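Local coordinates for beta-ketoacyl-[acyl-carrier-protein] synthase III (Pseudomonas aeruginosa, PDB 2X3E) that probably catalyses the first condensation of fatty acid synthesis, joining an acetyl group from acetyl-CoA to two carbons from malonyl-ACP, at residues Asp228-Val233 and Val306-Gly311; Gly114-Leu119 and Gly317-Arg322; Leu244-Pro249 and Ile298-Gly303; Ala5-Gly10 and Glu174-Ala179. The protein carries 1 engineered substitution. All blocks are in the same frame, centred on the assembly; numbering follows the deposited sequence.

In the fold
Contacts 1 and 2 are both buried. They meet adjacent strands of one four-stranded sheet, 304-311 and 315-322. Each sets a helix against the sheet through valine methyl groups, without a hydrogen bond of its own. Hydroxyls of Ser-229, Thr-308 and Ser-318 link the two. Contact 3 is only partly buried. It lies where a turn leads into strand 304-311, and its chemistry is that of two histidine rings, an arginine and one N-H to ring nitrogen bond. Contact 4 is buried but mainly backbone in character. Its segment 174-179 leads into strand 177-184, the neighbour of 315-322 from contact 2, and joins this sheet to the five-stranded one.

Contact 1: residues Asp228-Val233 and Val306-Gly311; sequences DSVRRV and VLTGFG
Val-230 and Thr-308 meet with no flat group between them. The guanidinium of Arg-232 lies on the flank of the helix. Ser-229 CA lies over one of its faces, 3.5 Å above the plane and displaced toward the rim. The guanidinium forms a salt bridge with Asp-181 and takes no part in the packing on the strand.

The contact itself is aliphatic. In Val-230, CG1 is anti to the backbone N (chi1 174°), which leaves CG2 beside that N. CG2 does most of the touching. It lies 3.7 Å from Thr-308 CB and 3.8 Å from Thr-308 CG2, and the two side chains cross at about a right angle. CG2 of Val-230 also reaches Val-306 CG1 at 4.1 Å. One turn on, Val-233 and Val-306 meet tip to tip. CG1 of Val-233 is 3.9 Å from Val-306 CG1 and 4.0 Å from Val-306 CG2, so it touches both branches.

The polar atoms beside this patch are buried and have partners. Ser-229 OG is hydrogen-bonded to Asp-181 and to Ser-318 OG. Ser-318 OG is in turn hydrogen-bonded to Thr-308 OG1. This row of hydroxyls runs along one side of the valines.

The axes of helix segment 228-233 and strand segment 306-311 come within 8.8 Å, their directions 143° apart. Thr-308 lies about 7 Å, side chain to side chain, from His-250, a predicted active-site residue. Helix 215-237 packed on a central strand is typical of an outer helical layer in the thiolase fold.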
loop_
_atom_site.group_PDB
_atom_site.type_symbol
_atom_site.label_atom_id
_atom_site.label_comp_id
_atom_site.label_asym_id
_atom_site.label_seq_id
_atom_site.Cartn_x
_atom_site.Cartn_y
_atom_site.Cartn_z
ATOM N N ASP A 228 5.581 20.743 13.157
ATOM C CA ASP A 228 5.515 21.571 11.943
ATOM C C ASP A 228 4.366 21.130 11.030
ATOM O O ASP A 228 3.688 21.969 10.433
ATOM C CB ASP A 228 6.842 21.520 11.169
ATOM C CG ASP A 228 8.008 22.158 11.929
ATOM O OD1 ASP A 228 7.785 23.072 12.755
ATOM O OD2 ASP A 228 9.169 21.753 11.682
ATOM N N SER A 229 4.145 19.818 10.929
ATOM C CA SER A 229 3.060 19.279 10.098
ATOM C C SER A 229 1.696 19.720 10.633
ATOM O O SER A 229 0.819 20.137 9.860
ATOM C CB SER A 229 3.141 17.748 10.010
ATOM O OG SER A 229 2.096 17.233 9.193
ATOM N N VAL A 230 1.532 19.655 11.955
ATOM C CA VAL A 230 0.318 20.153 12.600
ATOM C C VAL A 230 0.132 21.629 12.257
ATOM O O VAL A 230 -0.944 22.035 11.832
ATOM C CB VAL A 230 0.346 19.964 14.140
ATOM C CG1 VAL A 230 -0.874 20.628 14.788
ATOM C CG2 VAL A 230 0.394 18.483 14.495
ATOM N N ARG A 231 1.187 22.427 12.420
ATOM C CA ARG A 231 1.088 23.862 12.134
ATOM C C ARG A 231 0.616 24.133 10.709
ATOM O O ARG A 231 -0.206 25.016 10.491
ATOM C CB ARG A 231 2.416 24.590 12.364
ATOM C CG ARG A 231 2.368 26.080 11.994
ATOM C CD ARG A 231 1.307 26.835 12.798
ATOM N NE ARG A 231 1.704 26.954 14.198
ATOM C CZ ARG A 231 0.937 27.414 15.184
ATOM N NH1 ARG A 231 -0.314 27.792 14.960
ATOM N NH2 ARG A 231 1.433 27.485 16.415
ATOM N N ARG A 232 1.136 23.381 9.746
ATOM C CA ARG A 232 0.726 23.552 8.350
ATOM C C ARG A 232 -0.762 23.286 8.139
ATOM O O ARG A 232 -1.445 24.040 7.438
ATOM C CB ARG A 232 1.574 22.671 7.432
ATOM C CG ARG A 232 3.018 23.144 7.376
ATOM C CD ARG A 232 3.778 22.538 6.241
ATOM N NE ARG A 232 4.003 21.103 6.396
ATOM C CZ ARG A 232 4.964 20.547 7.138
ATOM N NH1 ARG A 232 5.817 21.292 7.844
ATOM N NH2 ARG A 232 5.070 19.225 7.180
ATOM N N VAL A 233 -1.272 22.228 8.756
ATOM C CA VAL A 233 -2.689 21.899 8.613
ATOM C C VAL A 233 -3.579 22.899 9.402
ATOM O O VAL A 233 -4.676 23.244 8.954
ATOM C CB VAL A 233 -2.946 20.401 8.951
ATOM C CG1 VAL A 233 -3.095 20.182 10.449
ATOM C CG2 VAL A 233 -4.153 19.873 8.190
ATOM N N VAL A 306 -6.748 17.295 15.340
ATOM C CA VAL A 306 -5.714 16.967 14.368
ATOM C C VAL A 306 -5.067 15.630 14.732
ATOM O O VAL A 306 -4.720 15.379 15.895
ATOM C CB VAL A 306 -4.646 18.071 14.280
ATOM C CG1 VAL A 306 -3.463 17.634 13.401
ATOM C CG2 VAL A 306 -5.271 19.350 13.732
ATOM N N LEU A 307 -4.951 14.771 13.725
ATOM C CA LEU A 307 -4.215 13.530 13.828
ATOM C C LEU A 307 -2.897 13.772 13.116
ATOM O O LEU A 307 -2.875 14.372 12.045
ATOM C CB LEU A 307 -4.968 12.384 13.149
ATOM C CG LEU A 307 -6.462 12.264 13.444
ATOM C CD1 LEU A 307 -7.068 11.084 12.673
ATOM C CD2 LEU A 307 -6.715 12.115 14.933
ATOM N N THR A 308 -1.803 13.306 13.694
ATOM C CA THR A 308 -0.498 13.545 13.096
ATOM C C THR A 308 0.455 12.368 13.292
ATOM O O THR A 308 0.452 11.713 14.338
ATOM C CB THR A 308 0.117 14.855 13.635
ATOM O OG1 THR A 308 1.326 15.156 12.920
ATOM C CG2 THR A 308 0.400 14.754 15.122
ATOM N N GLY A 309 1.261 12.102 12.264
ATOM C CA GLY A 309 2.229 11.018 12.296
ATOM C C GLY A 309 3.576 11.396 11.710
ATOM O O GLY A 309 3.680 12.309 10.900
ATOM N N PHE A 310 4.611 10.688 12.153
ATOM C CA PHE A 310 5.953 10.753 11.564
ATOM C C PHE A 310 6.561 9.364 11.735
ATOM O O PHE A 310 6.365 8.736 12.769
ATOM C CB PHE A 310 6.828 11.808 12.261
ATOM C CG PHE A 310 8.306 11.607 12.040
ATOM C CD1 PHE A 310 8.932 12.120 10.914
ATOM C CD2 PHE A 310 9.062 10.878 12.946
ATOM C CE1 PHE A 310 10.293 11.921 10.698
ATOM C CE2 PHE A 310 10.420 10.677 12.743
ATOM C CZ PHE A 310 11.036 11.202 11.609
ATOM N N GLY A 311 7.289 8.878 10.737
ATOM C CA GLY A 311 7.915 7.564 10.857
ATOM C C GLY A 311 8.848 7.194 9.725
ATOM O O GLY A 311 9.310 8.055 8.971
#

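Contact 2: residues Gly114-Leu119 and Gly317-Arg322; sequences GFVYGL and GSVALR
Val-116, Val-319 and Gly-317 carry this contact. Val-116 points from the helix at the strand, and its CG1 does most of the touching. CG1 is anti to the backbone N (chi1 -179°). It rests on the backbone where Gly-317 joins Ser-318, 3.7 Å from Gly-317 C and 3.7 Å from Ser-318 N. Gly-317 has no side chain, so the methyl packs directly on the main chain. The second branch, CG2, comes within 4.0 Å of Gly-317 O.

Val-319 points back toward the helix. Its CG2 meets Val-116 CG1 as the two side chains slide past each other in opposite directions. Val-319 is modelled in two conformers, so the closeness of this pair is doubtful as a sign of strain. Leu-119 CD1, one turn further on, is 4.4 Å from Val-319 CG2 in the conformer given, a looser contact with the same doubt.

The axes of helix segment 114-119 and strand segment 317-322 cross at 54° and approach to 7.9 Å. Helix 114-127 starts just after Ala-112, an engineered residue at a predicted active-site position. Val-116 also touches Leu-182 on strand 177-184 and Ile-286 on helix 285-295. Tyr-117 OH bonds to Ala-105 N of the second subunit. The helix thus packs on strands 315-322 and 177-184, beside helix 285-295.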
loop_
_atom_site.group_PDB
_atom_site.type_symbol
_atom_site.label_atom_id
_atom_site.label_comp_id
_atom_site.label_asym_id
_atom_site.label_seq_id
_atom_site.Cartn_x
_atom_site.Cartn_y
_atom_site.Cartn_z
ATOM N N GLY A 114 1.285 5.480 8.553
ATOM C CA GLY A 114 0.344 4.683 7.773
ATOM C C GLY A 114 -1.122 5.047 7.936
ATOM O O GLY A 114 -1.869 5.025 6.967
ATOM N N PHE A 115 -1.544 5.375 9.149
ATOM C CA PHE A 115 -2.954 5.706 9.381
ATOM C C PHE A 115 -3.341 7.050 8.737
ATOM O O PHE A 115 -4.433 7.176 8.155
ATOM C CB PHE A 115 -3.281 5.693 10.871
ATOM C CG PHE A 115 -4.755 5.754 11.162
ATOM C CD1 PHE A 115 -5.553 4.637 10.976
ATOM C CD2 PHE A 115 -5.344 6.933 11.611
ATOM C CE1 PHE A 115 -6.915 4.688 11.231
ATOM C CE2 PHE A 115 -6.700 6.991 11.871
ATOM C CZ PHE A 115 -7.489 5.865 11.685
ATOM N N VAL A 116 -2.438 8.033 8.809
ATOM C CA VAL A 116 -2.672 9.333 8.164
ATOM C C VAL A 116 -2.706 9.215 6.630
ATOM O O VAL A 116 -3.627 9.741 5.985
ATOM C CB VAL A 116 -1.647 10.397 8.615
ATOM C CG1 VAL A 116 -1.924 11.739 7.944
ATOM C CG2 VAL A 116 -1.692 10.571 10.136
ATOM N N TYR A 117 -1.712 8.531 6.059
ATOM C CA TYR A 117 -1.686 8.236 4.620
ATOM C C TYR A 117 -2.889 7.402 4.220
ATOM O O TYR A 117 -3.466 7.610 3.157
ATOM C CB TYR A 117 -0.403 7.488 4.222
ATOM C CG TYR A 117 0.723 8.389 3.757
ATOM C CD1 TYR A 117 1.592 8.997 4.663
ATOM C CD2 TYR A 117 0.919 8.629 2.405
ATOM C CE1 TYR A 117 2.620 9.824 4.220
ATOM C CE2 TYR A 117 1.934 9.450 1.957
ATOM C CZ TYR A 117 2.784 10.044 2.862
ATOM O OH TYR A 117 3.797 10.844 2.385
ATOM N N GLY A 118 -3.235 6.440 5.071
ATOM C CA GLY A 118 -4.432 5.622 4.886
ATOM C C GLY A 118 -5.700 6.443 4.775
ATOM O O GLY A 118 -6.534 6.174 3.915
ATOM N N LEU A 119 -5.852 7.446 5.638
ATOM C CA LEU A 119 -7.023 8.338 5.588
ATOM C C LEU A 119 -7.062 9.159 4.299
ATOM O O LEU A 119 -8.127 9.354 3.705
ATOM C CB LEU A 119 -7.041 9.269 6.799
ATOM C CG LEU A 119 -7.406 8.631 8.137
ATOM C CD1 LEU A 119 -7.062 9.578 9.281
ATOM C CD2 LEU A 119 -8.898 8.259 8.159
ATOM N N GLY A 317 2.788 13.334 8.203
ATOM C CA GLY A 317 1.565 13.972 7.740
ATOM C C GLY A 317 0.584 14.244 8.853
ATOM O O GLY A 317 0.712 13.701 9.955
ATOM N N SER A 318 -0.386 15.102 8.566
ATOM C CA SER A 318 -1.454 15.385 9.509
ATOM C C SER A 318 -2.776 15.570 8.770
ATOM O O SER A 318 -2.798 15.833 7.566
ATOM C CB SER A 318 -1.144 16.646 10.319
ATOM O OG SER A 318 0.145 16.579 10.899
ATOM N N VAL A 319 -3.864 15.413 9.518
ATOM C CA VAL A 319 -5.228 15.590 9.014
ATOM C C VAL A 319 -6.043 16.334 10.060
ATOM O O VAL A 319 -5.955 16.008 11.244
ATOM C CB VAL A 319 -5.925 14.238 8.780
ATOM C CG1 VAL A 319 -7.226 14.438 7.999
ATOM C CG2 VAL A 319 -5.003 13.270 8.058
ATOM N N ALA A 320 -6.826 17.321 9.631
ATOM C CA ALA A 320 -7.728 18.048 10.523
ATOM C C ALA A 320 -9.153 17.562 10.297
ATOM O O ALA A 320 -9.547 17.311 9.163
ATOM C CB ALA A 320 -7.651 19.545 10.259
ATOM N N LEU A 321 -9.912 17.440 11.380
ATOM C CA LEU A 321 -11.341 17.145 11.314
ATOM C C LEU A 321 -12.011 17.623 12.596
ATOM O O LEU A 321 -11.340 17.852 13.599
ATOM C CB LEU A 321 -11.580 15.640 11.127
ATOM C CG LEU A 321 -11.272 14.700 12.305
ATOM C CD1 LEU A 321 -11.900 13.317 12.072
ATOM C CD2 LEU A 321 -9.760 14.570 12.552
ATOM N N ARG A 322 -13.327 17.793 12.559
ATOM C CA ARG A 322 -14.092 17.960 13.790
ATOM C C ARG A 322 -14.606 16.586 14.181
ATOM O O ARG A 322 -15.094 15.842 13.332
ATOM C CB ARG A 322 -15.234 18.957 13.609
ATOM C CG ARG A 322 -14.746 20.399 13.419
ATOM C CD ARG A 322 -15.899 21.387 13.323
ATOM N NE ARG A 322 -16.835 21.005 12.264
ATOM C CZ ARG A 322 -18.144 20.785 12.425
ATOM N NH1 ARG A 322 -18.741 20.929 13.612
ATOM N NH2 ARG A 322 -18.876 20.434 11.374
#

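Contact 3: residues Leu244-Pro249 and Ile298-Gly303; sequences LHHLVP and ILRDGG
His-245 and His-246 receive the type II beta turn from Arg-300 to Gly-303, at the end of a beta-alpha-beta connection. This connection joins strand 246-249 to its parallel neighbour 304-311. The turn is closed by Gly-303 N bonding to Arg-300 O, and Gly-302 takes its left-handed position.

One hydrogen bond crosses the contact. Arg-300 N donates to His-246 NE2 at 3.0 Å, and the bond is nearly straight at 172°. The donor is tilted from the ring plane. NE2 acts as an acceptor here, which is consistent with a proton on ND1 in a neutral ring.

The His-246 ring is held on both faces. His-245 CB packs on one face toward the rim. Leu-299 CD2 sits over the centre of the opposite face, 4.1 Å from the centroid, in a CH-pi contact. Arg-300 CB lies in plane at the edge, 3.6 Å from His-246 NE2. Ile-298 O comes within 3.2 Å of His-246 CE1.

His-245 is partly exposed. Its ND1 is hydrogen-bonded to the backbone N of Asn-304, which helps to hold the ring beside the turn. Gly-303 CA lies 3.7 Å from His-245 ND1. The Arg-300 chain bends at chi3 (49°), and its guanidinium lies 9° from parallel with the His-245 ring. His-245 NE2 lies over one guanidinium face, and His-245 CD2 is 3.4 Å from Arg-300 NE.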
loop_
_atom_site.group_PDB
_atom_site.type_symbol
_atom_site.label_atom_id
_atom_site.label_comp_id
_atom_site.label_asym_id
_atom_site.label_seq_id
_atom_site.Cartn_x
_atom_site.Cartn_y
_atom_site.Cartn_z
ATOM N N LEU A 244 -7.479 24.150 18.912
ATOM C CA LEU A 244 -7.445 22.687 18.935
ATOM C C LEU A 244 -7.956 22.146 20.266
ATOM O O LEU A 244 -7.460 22.533 21.325
ATOM C CB LEU A 244 -6.016 22.164 18.744
ATOM C CG LEU A 244 -5.537 21.587 17.427
ATOM C CD1 LEU A 244 -4.156 20.977 17.662
ATOM C CD2 LEU A 244 -6.508 20.551 16.865
ATOM N N HIS A 245 -8.941 21.257 20.210
ATOM C CA HIS A 245 -9.408 20.553 21.400
ATOM C C HIS A 245 -8.605 19.274 21.613
ATOM O O HIS A 245 -8.306 18.911 22.751
ATOM C CB HIS A 245 -10.895 20.195 21.287
ATOM C CG HIS A 245 -11.814 21.372 21.383
ATOM N ND1 HIS A 245 -12.252 22.067 20.276
ATOM C CD2 HIS A 245 -12.390 21.967 22.454
ATOM C CE1 HIS A 245 -13.052 23.045 20.660
ATOM N NE2 HIS A 245 -13.154 23.007 21.978
ATOM N N HIS A 246 -8.282 18.594 20.513
ATOM C CA HIS A 246 -7.658 17.269 20.560
ATOM C C HIS A 246 -6.527 17.120 19.554
ATOM O O HIS A 246 -6.722 17.284 18.350
ATOM C CB HIS A 246 -8.694 16.177 20.287
ATOM C CG HIS A 246 -9.949 16.327 21.085
ATOM N ND1 HIS A 246 -9.974 16.206 22.456
ATOM C CD2 HIS A 246 -11.223 16.578 20.702
ATOM C CE1 HIS A 246 -11.208 16.395 22.887
ATOM N NE2 HIS A 246 -11.986 16.618 21.843
ATOM N N LEU A 247 -5.342 16.804 20.061
ATOM C CA LEU A 247 -4.213 16.428 19.231
ATOM C C LEU A 247 -3.937 14.947 19.473
ATOM O O LEU A 247 -3.691 14.537 20.616
ATOM C CB LEU A 247 -2.980 17.249 19.593
ATOM C CG LEU A 247 -1.735 16.999 18.732
ATOM C CD1 LEU A 247 -2.014 17.252 17.258
ATOM C CD2 LEU A 247 -0.582 17.873 19.235
ATOM N N VAL A 248 -3.998 14.155 18.410
ATOM C CA VAL A 248 -3.785 12.712 18.493
ATOM C C VAL A 248 -2.581 12.336 17.630
ATOM O O VAL A 248 -2.715 12.056 16.440
ATOM C CB VAL A 248 -5.016 11.910 18.040
ATOM C CG1 VAL A 248 -4.844 10.450 18.431
ATOM C CG2 VAL A 248 -6.278 12.472 18.659
ATOM N N PRO A 249 -1.386 12.365 18.225
ATOM C CA PRO A 249 -0.180 12.021 17.494
ATOM C C PRO A 249 0.107 10.519 17.477
ATOM O O PRO A 249 -0.379 9.763 18.330
ATOM C CB PRO A 249 0.906 12.749 18.280
ATOM C CG PRO A 249 0.393 12.802 19.638
ATOM C CD PRO A 249 -1.079 12.944 19.543
ATOM N N ILE A 298 -13.060 11.533 26.765
ATOM C CA ILE A 298 -12.213 12.706 26.553
ATOM C C ILE A 298 -12.636 13.472 25.295
ATOM O O ILE A 298 -12.557 14.700 25.253
ATOM C CB ILE A 298 -10.723 12.290 26.429
ATOM C CG1 ILE A 298 -10.133 12.014 27.812
ATOM C CG2 ILE A 298 -9.900 13.355 25.695
ATOM C CD1 ILE A 298 -8.783 11.337 27.769
ATOM N N LEU A 299 -13.107 12.744 24.286
ATOM C CA LEU A 299 -13.356 13.324 22.971
ATOM C C LEU A 299 -14.693 14.051 22.920
ATOM O O LEU A 299 -15.733 13.475 23.228
ATOM C CB LEU A 299 -13.318 12.242 21.896
ATOM C CG LEU A 299 -12.039 11.409 21.838
ATOM C CD1 LEU A 299 -12.119 10.390 20.718
ATOM C CD2 LEU A 299 -10.819 12.310 21.676
ATOM N N ARG A 300 -14.648 15.316 22.511
ATOM C CA ARG A 300 -15.819 16.182 22.467
ATOM C C ARG A 300 -16.539 16.066 21.136
ATOM O O ARG A 300 -15.901 16.110 20.089
ATOM C CB ARG A 300 -15.403 17.646 22.608
ATOM C CG ARG A 300 -14.932 18.073 23.973
ATOM C CD ARG A 300 -14.418 19.513 23.911
ATOM N NE ARG A 300 -15.355 20.415 23.230
ATOM C CZ ARG A 300 -16.204 21.250 23.833
ATOM N NH1 ARG A 300 -16.266 21.341 25.163
ATOM N NH2 ARG A 300 -17.004 22.013 23.093
ATOM N N ASP A 301 -17.866 15.971 21.180
ATOM C CA ASP A 301 -18.688 16.063 19.975
ATOM C C ASP A 301 -18.370 17.378 19.260
ATOM O O ASP A 301 -18.542 18.452 19.835
ATOM C CB ASP A 301 -20.186 16.051 20.327
ATOM C CG ASP A 301 -20.620 14.807 21.093
ATOM O OD1 ASP A 301 -19.990 13.743 20.943
ATOM O OD2 ASP A 301 -21.617 14.899 21.844
ATOM N N GLY A 302 -17.892 17.298 18.020
ATOM C CA GLY A 302 -17.591 18.494 17.228
ATOM C C GLY A 302 -16.299 19.212 17.597
ATOM O O GLY A 302 -16.016 20.294 17.075
ATOM N N GLY A 303 -15.504 18.618 18.485
ATOM C CA GLY A 303 -14.240 19.214 18.900
ATOM C C GLY A 303 -13.240 19.275 17.757
ATOM O O GLY A 303 -13.146 18.349 16.944
#

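Contact 4: residues Ala5-Gly10 and Glu174-Ala179; sequences AAVVCG and EGALLA
Ala-6 O is gripped twice by the segment 174-179. Leu-177 N donates to it at 3.0 Å, nearly in line with the carbonyl bond. Ala-176 CA adds a CA-H...O contact to the same oxygen at 3.3 Å. Gly-175 O is held in a similar way from the other segment. Val-8 N donates to it at 2.9 Å with an angle of 171° at the hydrogen. This donor stands well above the carbonyl plane. Val-7 CA gives Gly-175 O a second, weaker contact at 3.4 Å. A water extends the link by accepting from Ala-6 N and donating to Leu-177 O.

The two hydrogen bonds make a single beta bridge between Val-7 and Ala-176. The touching parts run 110° apart, so the pairing does not continue as a ladder. Gly-175 has a positive phi (98°), and a CB there would clash with Val-8 O.

Apolar side chains pack around the bridge. Val-7 straddles the turn of the backbone: CG1 is 3.6 Å from Glu-174 O, and CG2 is 4.0 Å from Ala-176 CB. Ala-5 CB meets the same Ala-176 CB. Val-8 and Leu-177 cross at about a right angle, with CG2 of Val-8 4.1 Å from CD2 of Leu-177.

Strand 5-14 is an outermost strand of the five-stranded sheet within this chain and pairs with strand 160-169. On the other segment, the backbone of Leu-178 is hydrogen-bonded to Ala-320 of strand 315-322, and Ala-179 touches Val-233 of helix 215-237. The bridge therefore joins the edges of the two sheets, where strand 177-184 begins.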
loop_
_atom_site.group_PDB
_atom_site.type_symbol
_atom_site.label_atom_id
_atom_site.label_comp_id
_atom_site.label_asym_id
_atom_site.label_seq_id
_atom_site.Cartn_x
_atom_site.Cartn_y
_atom_site.Cartn_z
ATOM N N ALA A 5 -17.294 14.776 0.535
ATOM C CA ALA A 5 -16.288 14.577 1.568
ATOM C C ALA A 5 -16.280 13.129 2.040
ATOM O O ALA A 5 -17.209 12.362 1.771
ATOM C CB ALA A 5 -16.556 15.506 2.745
ATOM N N ALA A 6 -15.215 12.771 2.749
ATOM C CA ALA A 6 -15.130 11.503 3.455
ATOM C C ALA A 6 -15.328 11.784 4.932
ATOM O O ALA A 6 -14.593 12.585 5.504
ATOM C CB ALA A 6 -13.776 10.863 3.223
ATOM N N VAL A 7 -16.308 11.116 5.540
ATOM C CA VAL A 7 -16.714 11.377 6.916
ATOM C C VAL A 7 -16.477 10.173 7.829
ATOM O O VAL A 7 -16.934 9.068 7.547
ATOM C CB VAL A 7 -18.209 11.757 6.969
ATOM C CG1 VAL A 7 -18.678 11.874 8.408
ATOM C CG2 VAL A 7 -18.457 13.053 6.206
ATOM N N VAL A 8 -15.776 10.395 8.936
ATOM C CA VAL A 8 -15.598 9.351 9.951
ATOM C C VAL A 8 -16.952 9.067 10.606
ATOM O O VAL A 8 -17.634 9.989 11.048
ATOM C CB VAL A 8 -14.577 9.772 11.041
ATOM C CG1 VAL A 8 -14.498 8.721 12.146
ATOM C CG2 VAL A 8 -13.197 9.994 10.427
ATOM N N CYS A 9 -17.337 7.793 10.666
ATOM C CA CYS A 9 -18.621 7.409 11.260
ATOM C C CYS A 9 -18.572 6.150 12.134
ATOM O O CYS A 9 -19.602 5.720 12.632
ATOM C CB CYS A 9 -19.691 7.264 10.167
ATOM S SG CYS A 9 -19.363 6.013 8.915
ATOM N N GLY A 10 -17.380 5.595 12.359
ATOM C CA GLY A 10 -17.228 4.397 13.187
ATOM C C GLY A 10 -15.799 4.211 13.653
ATOM O O GLY A 10 -14.860 4.593 12.954
ATOM N N GLU A 174 -19.777 17.062 10.863
ATOM C CA GLU A 174 -18.781 16.617 11.828
ATOM C C GLU A 174 -18.190 15.319 11.311
ATOM O O GLU A 174 -18.927 14.450 10.838
ATOM C CB GLU A 174 -19.408 16.355 13.196
ATOM C CG GLU A 174 -19.847 17.598 13.933
ATOM C CD GLU A 174 -20.558 17.283 15.240
ATOM O OE1 GLU A 174 -20.882 16.100 15.494
ATOM O OE2 GLU A 174 -20.800 18.224 16.016
ATOM N N GLY A 175 -16.868 15.199 11.383
ATOM C CA GLY A 175 -16.179 13.966 10.999
ATOM C C GLY A 175 -15.603 13.984 9.600
ATOM O O GLY A 175 -14.837 13.095 9.236
ATOM N N ALA A 176 -15.979 14.983 8.807
ATOM C CA ALA A 176 -15.404 15.158 7.480
ATOM C C ALA A 176 -13.923 15.496 7.598
ATOM O O ALA A 176 -13.524 16.321 8.422
ATOM C CB ALA A 176 -16.135 16.245 6.712
ATOM N N LEU A 177 -13.113 14.852 6.772
ATOM C CA LEU A 177 -11.681 15.120 6.750
ATOM C C LEU A 177 -11.483 16.455 6.037
ATOM O O LEU A 177 -11.824 16.582 4.866
ATOM C CB LEU A 177 -10.935 13.993 6.032
ATOM C CG LEU A 177 -11.180 12.571 6.539
ATOM C CD1 LEU A 177 -10.352 11.589 5.722
ATOM C CD2 LEU A 177 -10.884 12.434 8.024
ATOM N N LEU A 178 -10.937 17.444 6.747
ATOM C CA LEU A 178 -10.952 18.845 6.292
ATOM C C LEU A 178 -9.737 19.324 5.487
ATOM O O LEU A 178 -9.875 20.126 4.547
ATOM C CB LEU A 178 -11.124 19.773 7.498
ATOM C CG LEU A 178 -12.459 19.653 8.233
ATOM C CD1 LEU A 178 -12.465 20.577 9.441
ATOM C CD2 LEU A 178 -13.620 19.963 7.291
ATOM N N ALA A 179 -8.555 18.881 5.887
ATOM C CA ALA A 179 -7.313 19.298 5.251
ATOM C C ALA A 179 -6.243 18.272 5.567
ATOM O O ALA A 179 -6.268 17.683 6.639
ATOM C CB ALA A 179 -6.891 20.662 5.760
HETATM O O HOH W 1 -12.992 14.728 2.940
#